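Local coordinates for fiber protein (Raptor siadenovirus a, PDB 5FJL), which forms the head domain of the trimeric adenovirus fibre and probably mediates attachment of the virion to a receptor on the host cell, at residues L45-G49 with F86-K92; V51-R55 with I66-Y70; S94-L100 with E152-I158; T116-I122 with Y160-V166. All coordinates share one frame; numbering follows the deposited sequence. Where two conformers were deposited one is given.

Interaction 1: L45-G49 with F86-K92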
# COMPACT_ATOMS: atom_id res chain seq x y z
N LEU A 45 -16.15 -5.75 -18.49
CA LEU A 45 -16.31 -7.19 -18.69
C LEU A 45 -14.95 -7.84 -18.80
O LEU A 45 -14.07 -7.32 -19.50
CB LEU A 45 -17.12 -7.52 -19.96
CG LEU A 45 -18.66 -7.50 -19.88
CD1 LEU A 45 -19.19 -8.75 -19.21
CD2 LEU A 45 -19.18 -6.30 -19.20
N THR A 46 -14.78 -8.98 -18.16
CA THR A 46 -13.58 -9.81 -18.30
C THR A 46 -13.78 -10.84 -19.43
O THR A 46 -14.91 -11.03 -19.92
CB THR A 46 -13.29 -10.58 -17.02
OG1 THR A 46 -14.37 -11.48 -16.79
CG2 THR A 46 -13.16 -9.67 -15.79
N LYS A 47 -12.71 -11.52 -19.81
CA LYS A 47 -12.79 -12.52 -20.91
C LYS A 47 -13.76 -13.62 -20.62
O LYS A 47 -14.41 -14.10 -21.56
CB LYS A 47 -11.44 -13.11 -21.24
CG LYS A 47 -10.55 -12.10 -21.91
CD LYS A 47 -9.33 -12.74 -22.59
CE LYS A 47 -8.30 -13.20 -21.60
NZ LYS A 47 -7.30 -14.12 -22.24
N SER A 48 -13.93 -14.02 -19.37
CA SER A 48 -14.83 -15.11 -19.01
C SER A 48 -16.27 -14.62 -18.84
O SER A 48 -17.14 -15.42 -18.48
CB SER A 48 -14.37 -15.83 -17.74
OG SER A 48 -14.47 -14.98 -16.61
N GLY A 49 -16.50 -13.33 -19.04
CA GLY A 49 -17.83 -12.74 -18.86
C GLY A 49 -18.17 -12.19 -17.51
O GLY A 49 -19.36 -11.87 -17.21
N PHE A 86 -11.38 -13.53 -10.01
CA PHE A 86 -11.01 -13.70 -11.42
C PHE A 86 -10.64 -15.15 -11.66
O PHE A 86 -10.06 -15.81 -10.79
CB PHE A 86 -9.82 -12.81 -11.78
CG PHE A 86 -10.11 -11.35 -11.67
CD1 PHE A 86 -10.13 -10.70 -10.45
CD2 PHE A 86 -10.48 -10.63 -12.79
CE1 PHE A 86 -10.46 -9.36 -10.35
CE2 PHE A 86 -10.78 -9.28 -12.71
CZ PHE A 86 -10.78 -8.63 -11.50
N LYS A 87 -10.94 -15.65 -12.84
CA LYS A 87 -10.55 -16.97 -13.26
C LYS A 87 -9.22 -16.93 -13.98
O LYS A 87 -8.88 -15.90 -14.58
CB LYS A 87 -11.60 -17.53 -14.24
CG LYS A 87 -12.98 -17.67 -13.64
CD LYS A 87 -13.94 -18.33 -14.64
CE LYS A 87 -13.65 -19.83 -14.88
NZ LYS A 87 -13.73 -20.86 -13.76
N GLY A 88 -8.50 -18.05 -14.04
CA GLY A 88 -7.33 -18.11 -14.91
C GLY A 88 -7.60 -17.65 -16.34
O GLY A 88 -6.76 -17.00 -16.98
N ALA A 89 -8.79 -17.97 -16.84
CA ALA A 89 -9.23 -17.60 -18.17
C ALA A 89 -9.33 -16.10 -18.39
O ALA A 89 -9.41 -15.68 -19.55
CB ALA A 89 -10.56 -18.24 -18.48
N ASP A 90 -9.35 -15.30 -17.31
CA ASP A 90 -9.43 -13.86 -17.44
C ASP A 90 -8.08 -13.21 -17.75
O ASP A 90 -8.03 -12.03 -18.10
CB ASP A 90 -9.99 -13.24 -16.17
CG ASP A 90 -11.42 -13.61 -15.91
OD1 ASP A 90 -12.17 -13.76 -16.91
OD2 ASP A 90 -11.83 -13.73 -14.73
N PHE A 91 -6.98 -13.95 -17.59
CA PHE A 91 -5.66 -13.39 -17.77
C PHE A 91 -5.19 -13.56 -19.21
O PHE A 91 -5.65 -14.47 -19.92
CB PHE A 91 -4.68 -14.07 -16.81
CG PHE A 91 -4.93 -13.73 -15.36
CD1 PHE A 91 -5.83 -14.48 -14.61
CD2 PHE A 91 -4.31 -12.64 -14.78
CE1 PHE A 91 -6.08 -14.17 -13.29
CE2 PHE A 91 -4.56 -12.31 -13.45
CZ PHE A 91 -5.45 -13.07 -12.72
N LYS A 92 -4.28 -12.71 -19.64
CA LYS A 92 -3.67 -12.88 -20.98
C LYS A 92 -2.98 -14.23 -21.04
O LYS A 92 -3.14 -14.99 -22.03
CB LYS A 92 -2.72 -11.74 -21.29
CG LYS A 92 -2.11 -11.86 -22.68
CD LYS A 92 -1.36 -10.59 -23.03
CE LYS A 92 -0.61 -10.72 -24.35
NZ LYS A 92 -1.54 -10.44 -25.46
O HOH W 1 -14.25 -12.75 -14.32
O HOH W 2 -10.32 -10.59 -18.72
O HOH W 3 -9.05 -16.77 -21.95

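Interaction 2: V51-R55 with I66-Y70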
# COMPACT_ATOMS: atom_id res chain seq x y z
N VAL A 51 -18.33 -9.34 -14.55
CA VAL A 51 -18.54 -7.91 -14.50
C VAL A 51 -17.82 -7.33 -13.29
O VAL A 51 -18.03 -7.82 -12.17
CB VAL A 51 -20.04 -7.56 -14.42
CG1 VAL A 51 -20.28 -6.06 -14.30
CG2 VAL A 51 -20.78 -8.14 -15.62
N ILE A 52 -16.99 -6.32 -13.53
CA ILE A 52 -16.29 -5.53 -12.50
C ILE A 52 -16.98 -4.18 -12.46
O ILE A 52 -16.88 -3.43 -13.40
CB ILE A 52 -14.79 -5.27 -12.85
CG1 ILE A 52 -13.96 -6.55 -12.95
CG2 ILE A 52 -14.15 -4.32 -11.82
CD1 ILE A 52 -12.60 -6.29 -13.58
N ASN A 53 -17.61 -3.84 -11.36
CA ASN A 53 -18.25 -2.53 -11.22
C ASN A 53 -17.30 -1.61 -10.51
O ASN A 53 -16.51 -2.05 -9.63
CB ASN A 53 -19.53 -2.67 -10.39
CG ASN A 53 -20.58 -3.44 -11.14
OD1 ASN A 53 -21.02 -3.04 -12.19
ND2 ASN A 53 -20.85 -4.64 -10.67
N PHE A 54 -17.32 -0.34 -10.87
CA PHE A 54 -16.54 0.64 -10.14
C PHE A 54 -17.29 1.96 -9.96
O PHE A 54 -18.22 2.24 -10.70
CB PHE A 54 -15.19 0.85 -10.82
CG PHE A 54 -15.29 1.44 -12.20
CD1 PHE A 54 -15.40 2.81 -12.40
CD2 PHE A 54 -15.26 0.61 -13.31
CE1 PHE A 54 -15.49 3.35 -13.70
CE2 PHE A 54 -15.32 1.15 -14.60
CZ PHE A 54 -15.45 2.50 -14.79
N ARG A 55 -16.88 2.74 -8.96
CA ARG A 55 -17.40 4.08 -8.73
C ARG A 55 -16.27 5.04 -8.59
O ARG A 55 -15.37 4.78 -7.77
CB ARG A 55 -18.26 4.14 -7.48
CG ARG A 55 -18.85 5.52 -7.24
CD ARG A 55 -20.14 5.43 -6.43
NE ARG A 55 -20.92 6.65 -6.54
CZ ARG A 55 -22.25 6.71 -6.71
NH1 ARG A 55 -23.01 5.61 -6.81
NH2 ARG A 55 -22.83 7.92 -6.79
N ILE A 66 -13.21 3.14 -6.46
CA ILE A 66 -13.44 1.95 -5.64
C ILE A 66 -14.06 0.90 -6.54
O ILE A 66 -14.82 1.24 -7.45
CB ILE A 66 -14.46 2.22 -4.52
CG1 ILE A 66 -13.97 3.31 -3.59
CG2 ILE A 66 -14.67 0.96 -3.69
CD1 ILE A 66 -12.78 2.88 -2.78
N LEU A 67 -13.73 -0.37 -6.33
CA LEU A 67 -14.41 -1.46 -7.01
C LEU A 67 -15.58 -1.95 -6.16
O LEU A 67 -15.49 -2.02 -4.94
CB LEU A 67 -13.43 -2.60 -7.27
CG LEU A 67 -12.17 -2.15 -8.03
CD1 LEU A 67 -11.31 -3.38 -8.30
CD2 LEU A 67 -12.53 -1.41 -9.32
N GLY A 68 -16.67 -2.31 -6.80
CA GLY A 68 -17.90 -2.67 -6.10
C GLY A 68 -18.03 -4.13 -5.80
O GLY A 68 -17.28 -4.96 -6.31
N ASN A 69 -19.01 -4.46 -4.95
CA ASN A 69 -19.53 -5.85 -4.83
C ASN A 69 -18.58 -6.84 -4.18
O ASN A 69 -18.58 -8.02 -4.49
CB ASN A 69 -19.96 -6.42 -6.19
CG ASN A 69 -20.89 -5.50 -6.93
OD1 ASN A 69 -20.56 -5.01 -8.01
ND2 ASN A 69 -22.05 -5.23 -6.33
N TYR A 70 -17.77 -6.33 -3.26
CA TYR A 70 -16.84 -7.18 -2.55
C TYR A 70 -16.42 -6.44 -1.29
O TYR A 70 -16.67 -5.25 -1.17
CB TYR A 70 -15.61 -7.48 -3.46
CG TYR A 70 -14.56 -6.46 -3.30
CD1 TYR A 70 -14.70 -5.21 -3.86
CD2 TYR A 70 -13.45 -6.70 -2.53
CE1 TYR A 70 -13.76 -4.21 -3.65
CE2 TYR A 70 -12.48 -5.73 -2.34
CZ TYR A 70 -12.67 -4.48 -2.89
OH TYR A 70 -11.75 -3.48 -2.73
O HOH W 4 -17.45 -5.57 -9.03

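Interaction 3: S94-L100 with E152-I158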
# COMPACT_ATOMS: atom_id res chain seq x y z
N SER A 94 -2.40 -17.54 -18.24
CA SER A 94 -2.77 -18.05 -16.93
C SER A 94 -1.60 -18.51 -16.05
O SER A 94 -1.80 -18.86 -14.89
CB SER A 94 -3.76 -19.19 -17.06
OG SER A 94 -3.24 -20.26 -17.80
N THR A 95 -0.37 -18.49 -16.55
CA THR A 95 0.75 -18.84 -15.70
C THR A 95 0.91 -17.82 -14.58
O THR A 95 0.74 -16.62 -14.82
CB THR A 95 2.07 -18.89 -16.49
OG1 THR A 95 1.86 -19.65 -17.69
CG2 THR A 95 3.16 -19.51 -15.63
N LEU A 96 1.27 -18.31 -13.41
CA LEU A 96 1.41 -17.47 -12.22
C LEU A 96 2.75 -16.71 -12.22
O LEU A 96 3.60 -16.91 -11.35
CB LEU A 96 1.19 -18.29 -10.96
CG LEU A 96 1.11 -17.57 -9.61
CD1 LEU A 96 0.20 -16.37 -9.69
CD2 LEU A 96 0.67 -18.54 -8.51
N LYS A 97 2.86 -15.82 -13.19
CA LYS A 97 4.03 -15.00 -13.39
C LYS A 97 4.09 -13.89 -12.34
O LYS A 97 3.11 -13.63 -11.63
CB LYS A 97 3.96 -14.34 -14.78
CG LYS A 97 3.85 -15.30 -15.96
CD LYS A 97 3.54 -14.58 -17.27
CE LYS A 97 2.11 -14.04 -17.38
NZ LYS A 97 1.01 -15.00 -17.08
N ASP A 98 5.20 -13.17 -12.30
CA ASP A 98 5.28 -12.00 -11.39
C ASP A 98 4.69 -10.70 -11.97
O ASP A 98 4.65 -9.65 -11.30
CB ASP A 98 6.71 -11.82 -10.87
CG ASP A 98 7.69 -11.44 -11.93
OD1 ASP A 98 7.34 -10.96 -13.00
OD2 ASP A 98 8.90 -11.63 -11.64
N GLU A 99 4.17 -10.76 -13.20
CA GLU A 99 3.44 -9.69 -13.84
C GLU A 99 2.26 -10.37 -14.51
O GLU A 99 2.46 -11.30 -15.31
CB GLU A 99 4.23 -9.00 -14.97
CG GLU A 99 5.50 -8.28 -14.67
CD GLU A 99 6.31 -7.95 -15.95
OE1 GLU A 99 5.99 -8.42 -17.08
OE2 GLU A 99 7.28 -7.20 -15.82
N LEU A 100 1.05 -9.90 -14.24
CA LEU A 100 -0.15 -10.49 -14.81
C LEU A 100 -0.99 -9.41 -15.45
O LEU A 100 -1.10 -8.29 -14.94
CB LEU A 100 -0.95 -11.15 -13.69
CG LEU A 100 -0.26 -12.25 -12.90
CD1 LEU A 100 -1.11 -12.63 -11.71
CD2 LEU A 100 -0.07 -13.45 -13.81
N GLU A 152 6.89 -13.03 -6.58
CA GLU A 152 7.50 -14.33 -6.92
C GLU A 152 6.76 -15.16 -7.96
O GLU A 152 5.67 -15.69 -7.67
CB GLU A 152 7.66 -15.17 -5.66
CG GLU A 152 8.70 -16.28 -5.82
CD GLU A 152 8.67 -17.28 -4.69
OE1 GLU A 152 8.45 -16.87 -3.51
OE2 GLU A 152 8.84 -18.49 -4.98
N SER A 153 7.37 -15.35 -9.13
CA SER A 153 6.79 -16.21 -10.17
C SER A 153 6.78 -17.68 -9.76
O SER A 153 7.65 -18.13 -8.99
CB SER A 153 7.52 -16.05 -11.50
OG SER A 153 8.81 -16.58 -11.40
N LYS A 154 5.75 -18.39 -10.21
CA LYS A 154 5.60 -19.83 -9.97
C LYS A 154 5.31 -20.47 -11.31
O LYS A 154 4.57 -19.90 -12.14
CB LYS A 154 4.43 -20.13 -9.03
CG LYS A 154 4.43 -19.39 -7.70
CD LYS A 154 5.48 -19.93 -6.76
CE LYS A 154 5.37 -19.15 -5.46
NZ LYS A 154 6.38 -19.61 -4.48
N HIS A 155 5.82 -21.68 -11.52
CA HIS A 155 5.55 -22.44 -12.74
C HIS A 155 4.29 -23.26 -12.54
O HIS A 155 4.31 -24.50 -12.45
CB HIS A 155 6.73 -23.36 -13.09
CG HIS A 155 7.96 -22.63 -13.50
ND1 HIS A 155 7.98 -21.73 -14.55
CD2 HIS A 155 9.23 -22.68 -13.01
CE1 HIS A 155 9.21 -21.25 -14.68
NE2 HIS A 155 9.98 -21.81 -13.77
N GLU A 156 3.19 -22.53 -12.38
CA GLU A 156 1.86 -23.11 -12.09
C GLU A 156 0.82 -22.27 -12.79
O GLU A 156 1.05 -21.12 -13.12
CB GLU A 156 1.55 -23.10 -10.61
CG GLU A 156 2.47 -23.96 -9.77
CD GLU A 156 2.22 -23.78 -8.31
OE1 GLU A 156 1.20 -24.30 -7.81
OE2 GLU A 156 3.04 -23.15 -7.62
N THR A 157 -0.32 -22.88 -13.06
CA THR A 157 -1.46 -22.23 -13.71
C THR A 157 -2.42 -21.66 -12.66
O THR A 157 -2.77 -22.33 -11.68
CB THR A 157 -2.21 -23.26 -14.57
OG1 THR A 157 -1.29 -23.72 -15.59
CG2 THR A 157 -3.43 -22.71 -15.23
N ILE A 158 -2.83 -20.42 -12.89
CA ILE A 158 -3.85 -19.80 -12.04
C ILE A 158 -5.20 -20.46 -12.34
O ILE A 158 -5.64 -20.47 -13.48
CB ILE A 158 -3.95 -18.30 -12.31
CG1 ILE A 158 -2.63 -17.58 -11.98
CG2 ILE A 158 -5.11 -17.69 -11.55
CD1 ILE A 158 -2.60 -16.16 -12.53
O HOH W 5 -0.81 -21.68 -17.47
O HOH W 6 9.67 -13.48 -9.73

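Interaction 4: T116-I122 with Y160-V166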
# COMPACT_ATOMS: atom_id res chain seq x y z
N THR A 116 -2.11 -1.22 -3.39
CA THR A 116 -1.80 -2.46 -2.75
C THR A 116 -3.06 -3.28 -2.51
O THR A 116 -4.07 -2.75 -2.03
CB THR A 116 -1.12 -2.26 -1.39
OG1 THR A 116 -0.03 -1.31 -1.56
CG2 THR A 116 -0.58 -3.54 -0.84
N ALA A 117 -2.97 -4.58 -2.79
CA ALA A 117 -4.07 -5.52 -2.55
C ALA A 117 -3.60 -6.72 -1.82
O ALA A 117 -2.46 -7.12 -1.98
CB ALA A 117 -4.68 -5.98 -3.85
N LEU A 118 -4.49 -7.33 -1.04
CA LEU A 118 -4.32 -8.68 -0.52
C LEU A 118 -5.06 -9.63 -1.46
O LEU A 118 -6.28 -9.50 -1.61
CB LEU A 118 -4.92 -8.81 0.88
CG LEU A 118 -4.97 -10.27 1.38
CD1 LEU A 118 -3.57 -10.84 1.47
CD2 LEU A 118 -5.68 -10.34 2.70
N CYS A 119 -4.33 -10.52 -2.10
CA CYS A 119 -4.88 -11.48 -3.07
C CYS A 119 -4.59 -12.88 -2.63
O CYS A 119 -3.58 -13.19 -1.96
CB CYS A 119 -4.28 -11.28 -4.44
SG CYS A 119 -4.75 -9.66 -5.13
N ILE A 120 -5.47 -13.79 -3.06
CA ILE A 120 -5.30 -15.22 -2.87
C ILE A 120 -5.28 -15.85 -4.25
O ILE A 120 -6.21 -15.65 -5.02
CB ILE A 120 -6.41 -15.84 -2.00
CG1 ILE A 120 -6.40 -15.23 -0.58
CG2 ILE A 120 -6.26 -17.34 -1.92
CD1 ILE A 120 -7.67 -15.48 0.18
N PHE A 121 -4.21 -16.56 -4.56
CA PHE A 121 -4.08 -17.29 -5.82
C PHE A 121 -4.25 -18.76 -5.55
O PHE A 121 -3.56 -19.32 -4.72
CB PHE A 121 -2.71 -17.03 -6.50
CG PHE A 121 -2.50 -15.59 -6.88
CD1 PHE A 121 -1.92 -14.69 -5.99
CD2 PHE A 121 -2.88 -15.12 -8.13
CE1 PHE A 121 -1.76 -13.36 -6.33
CE2 PHE A 121 -2.70 -13.78 -8.47
CZ PHE A 121 -2.16 -12.91 -7.55
N ILE A 122 -5.21 -19.35 -6.25
CA ILE A 122 -5.48 -20.79 -6.17
C ILE A 122 -4.92 -21.45 -7.41
O ILE A 122 -5.29 -21.09 -8.53
CB ILE A 122 -6.99 -21.07 -6.09
CG1 ILE A 122 -7.66 -20.26 -4.98
CG2 ILE A 122 -7.25 -22.57 -5.97
CD1 ILE A 122 -7.21 -20.56 -3.61
N TYR A 160 -7.80 -19.52 -9.85
CA TYR A 160 -8.50 -18.33 -9.43
C TYR A 160 -7.55 -17.32 -8.81
O TYR A 160 -6.57 -17.73 -8.19
CB TYR A 160 -9.62 -18.62 -8.40
CG TYR A 160 -10.66 -19.53 -8.98
CD1 TYR A 160 -11.71 -19.00 -9.72
CD2 TYR A 160 -10.55 -20.89 -8.86
CE1 TYR A 160 -12.65 -19.83 -10.32
CE2 TYR A 160 -11.47 -21.74 -9.44
CZ TYR A 160 -12.51 -21.19 -10.16
OH TYR A 160 -13.45 -22.04 -10.79
N MET A 161 -7.90 -16.05 -8.97
CA MET A 161 -7.33 -14.99 -8.12
C MET A 161 -8.46 -14.34 -7.39
O MET A 161 -9.34 -13.78 -8.05
CB MET A 161 -6.58 -13.95 -8.94
CG MET A 161 -6.00 -12.81 -8.09
SD MET A 161 -5.23 -11.45 -9.02
CE MET A 161 -6.65 -10.62 -9.63
N HIS A 162 -8.39 -14.32 -6.07
CA HIS A 162 -9.37 -13.63 -5.26
C HIS A 162 -8.76 -12.34 -4.72
O HIS A 162 -7.75 -12.42 -4.03
CB HIS A 162 -9.84 -14.49 -4.09
CG HIS A 162 -10.39 -15.83 -4.49
ND1 HIS A 162 -11.57 -15.95 -5.19
CD2 HIS A 162 -9.92 -17.09 -4.30
CE1 HIS A 162 -11.82 -17.24 -5.38
NE2 HIS A 162 -10.84 -17.95 -4.86
N ILE A 163 -9.35 -11.21 -5.01
CA ILE A 163 -8.97 -9.94 -4.36
C ILE A 163 -9.77 -9.84 -3.06
O ILE A 163 -10.99 -9.72 -3.10
CB ILE A 163 -9.24 -8.71 -5.24
CG1 ILE A 163 -8.58 -8.85 -6.63
CG2 ILE A 163 -8.85 -7.43 -4.50
CD1 ILE A 163 -8.77 -7.68 -7.54
N VAL A 164 -9.09 -9.91 -1.94
CA VAL A 164 -9.71 -9.85 -0.64
C VAL A 164 -9.98 -8.40 -0.22
O VAL A 164 -11.09 -8.05 0.17
CB VAL A 164 -8.85 -10.54 0.41
CG1 VAL A 164 -9.48 -10.39 1.81
CG2 VAL A 164 -8.64 -12.01 0.05
N THR A 165 -8.97 -7.57 -0.36
CA THR A 165 -9.15 -6.13 -0.09
C THR A 165 -8.05 -5.38 -0.86
O THR A 165 -7.02 -5.94 -1.20
CB THR A 165 -9.22 -5.87 1.42
OG1 THR A 165 -9.91 -4.62 1.68
CG2 THR A 165 -7.87 -5.94 1.96
N VAL A 166 -8.39 -4.15 -1.25
CA VAL A 166 -7.46 -3.31 -2.03
C VAL A 166 -7.64 -1.86 -1.61
O VAL A 166 -8.74 -1.37 -1.35
CB VAL A 166 -7.61 -3.55 -3.56
CG1 VAL A 166 -9.03 -3.32 -4.02
CG2 VAL A 166 -6.64 -2.72 -4.37

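Interaction 1: L45-G49 with F86-K92
Asp90 receives most of the polar contacts between the segment 45-49 and the segment 86-92. Its OD1 takes two hydrogen bonds from Ser48: Ser48 OG lies 2.6 Å from Asp90 OD1 and is received on the syn lone pair of that oxygen, while Ser48 N, 3.0 Å from Asp90 OD1, arrives nearly along the C-O axis. With chi1 at 66°, Ser48 OG sits between its own backbone N and carbonyl carbon, which lets hydroxyl and amide grip the same oxygen. The other carboxylate oxygen is held within its own segment, where Lys87 N bonds to Asp90 OD2 from above the carboxylate plane, and the two oxygens together fix the rotation of the group.

Lys47 reaches alongside the short 3-10 turn, bent at chi3, and its NZ donates to Phe91 O at 2.9 Å from above the carbonyl plane. Waters join in: one links Thr46 OG1 with Asp90 OD2, and another accepts from Lys47 N and donates to Asp90 O. Thr46 OG1 is also hydrogen-bonded to Gly50 N.

Apolar packing is slight: Thr46 CG2 meets Phe86 CE2 obliquely at 3.9 Å, beside Ile52.

Thr46 to Gly49 form a type I beta turn, closed by Gly49 N to Thr46 O, that joins strands 38-45 and 51-59 as a beta hairpin; Asp90, in the 3-10 segment after strand 78-87, ties this turn to the end of another strand of the fibre-head beta-sandwich.

Interaction 2: V51-R55 with I66-Y70
Asn53 and Asn69 meet through their side-chain amides: ND2 of Asn53 donates to OD1 of Asn69 at 2.7 Å, with an N-H...O angle of 150°. The two amide planes stand 74° apart, and the donor is tilted from the carbonyl plane of Asn69. Next to this pair, Gly68 N gives a nearly straight bond to Asn53 O at 2.8 Å. Arg55 and Ile66 exchange two backbone bonds, each 3.0 Å long, from Arg55 N to Ile66 O and from Ile66 N to Arg55 O.

The Arg55-Ile66 bonds belong to the beta hairpin of strands 51-59 and 62-67, in which these two form an antiparallel hydrogen-bonded pair and Phe54 and Leu67 a non-hydrogen-bonded one; those of Gly68 and Asn69 continue the contact just past its end. On the Phe54 face, Leu67 CD2 packs 3.8 Å from Phe54 CB and 4.2 Å from Ile52 CG2. Phe54 CG lies between the backbone N and the carbonyl carbon (chi1 64°), and the ring leads away from Leu67 to meet Phe44.

Beside the Asn53-Asn69 pair a water accepts from Asn53 N and donates to Gly68 O. Farther out, Phe169 and Leu84 pack on Leu67, while Ile66 touches Leu172 of the third subunit.

Interaction 3: S94-L100 with E152-I158
Leu96 and Ile158 meet where two loops of the fibre-head beta-sandwich run side by side, the one leading into strand 99-103 and the other lying between strands 144-149 and 160-171. The backbones share a single bridge, Thr95 with Thr157, and Leu96 is the centre of an inverse gamma turn.

The side chain of Leu96 can be followed outward from this turn. Its CB lies 3.6 Å from Glu156 O, the carbonyl that also accepts the backbone N of Leu96. CG is anti to the backbone N (chi1 -172°), which carries both methyls across to the other loop. There they diverge: CD1 meets CG1 of Ile158 at 3.8 Å, the two side chains crossing at about a right angle, whereas CD2 comes within 3.9 Å of Lys154 CG, the two chains side by side and pointing the same way. Phe121 and Tyr128 also pack on Leu96. From the same patch Leu100 reaches tip to tip toward Ile158, its CD2 3.9 Å from Ile158 CD1.

Backbone bonds on both sides of the bridge hold the loops in place. Ile158 N donates to Ser94 O at 2.7 Å, almost straight at 175°, and Lys154 N donates to Leu96 O. Two of the acids have protein partners: Lys154 NZ forms a salt bridge with Glu152 OE2, and the carboxylate of Glu156 hydrogen-bonds to Tyr128, Thr123 and His126. Asp98 O accepts a hydrogen bond from Arg129 of the second subunit. A water donates to Asp98 OD2, and its oxygen lies 3.0 Å from Ser153 N, from which it accepts.

Interaction 4: T116-I122 with Y160-V166
Phe121 and Met161 pack tightly on the buried face of an antiparallel pair of strands, 116-122 with 160-166, in the beta-sandwich of the fibre head. Side by side and pointing the same way, they bring Met161 CG to 3.5 Å from Phe121 CE2. The sulfur makes an oblique Met-aromatic contact, with SD 4.4 Å from the ring centroid. CG of Met161 stands anti to the backbone N (chi1 178°), and the chain stays extended until it bends at chi3, a run that lays CB, CG and SD along the CD2-CE2-CZ side of the Phe121 ring. On this same face Cys119 SG lies 4.2 Å from Ile163 CG1, and Ala117 CB is 3.8 Å from Val166 CB. Phe86, Ile102 and Met134 close in from neighbouring strands.

At Leu118, toward the Ala117-Val166 end, a classic beta bulge sets Val164 and Thr165 both against one residue: Leu118 N bonds to Thr165 O, and Leu118 O accepts Val164 N. The extra residue turns Val164 toward the partner strand, where its CG1 lies beside Leu118 CD2 and its CG2 is 3.6 Å from Ile120 CD1. Leu149 of the third subunit packs on Leu118 and Val164, so the bulge borders the trimer interface.

Toward Ile122 and Tyr160 the face carrying Leu118 and Ile120 becomes partly exposed and looser. The His162 ring, whose ND1 is hydrogen-bonded to Thr85, crosses Ile122 obliquely, and its NE2 lies 3.9 Å from Ile122 CG1.

How the interactions relate
Interactions 1, 2 and 4 converge round Phe86: its CE2 is 3.6 Å from Ile52 CD1 of interaction 2, and its CE1 lies 3.7 Å from Ile163 CD1 of interaction 4. Phe91 carries interaction 1 into interaction 3, with CE2 3.8 Å from Leu100 CB. Leu96 CD1, in turn, packs 3.7 Å from Phe121 CD2, so interactions 3 and 4 share one apolar core. Interactions 2 and 3 lie on opposite sides of the chain's centre, about 25 Å apart between centres, and do not touch. In sequence, interaction 2 is nested inside the loop closed by interaction 1, whereas the segments of interactions 3 and 4 alternate.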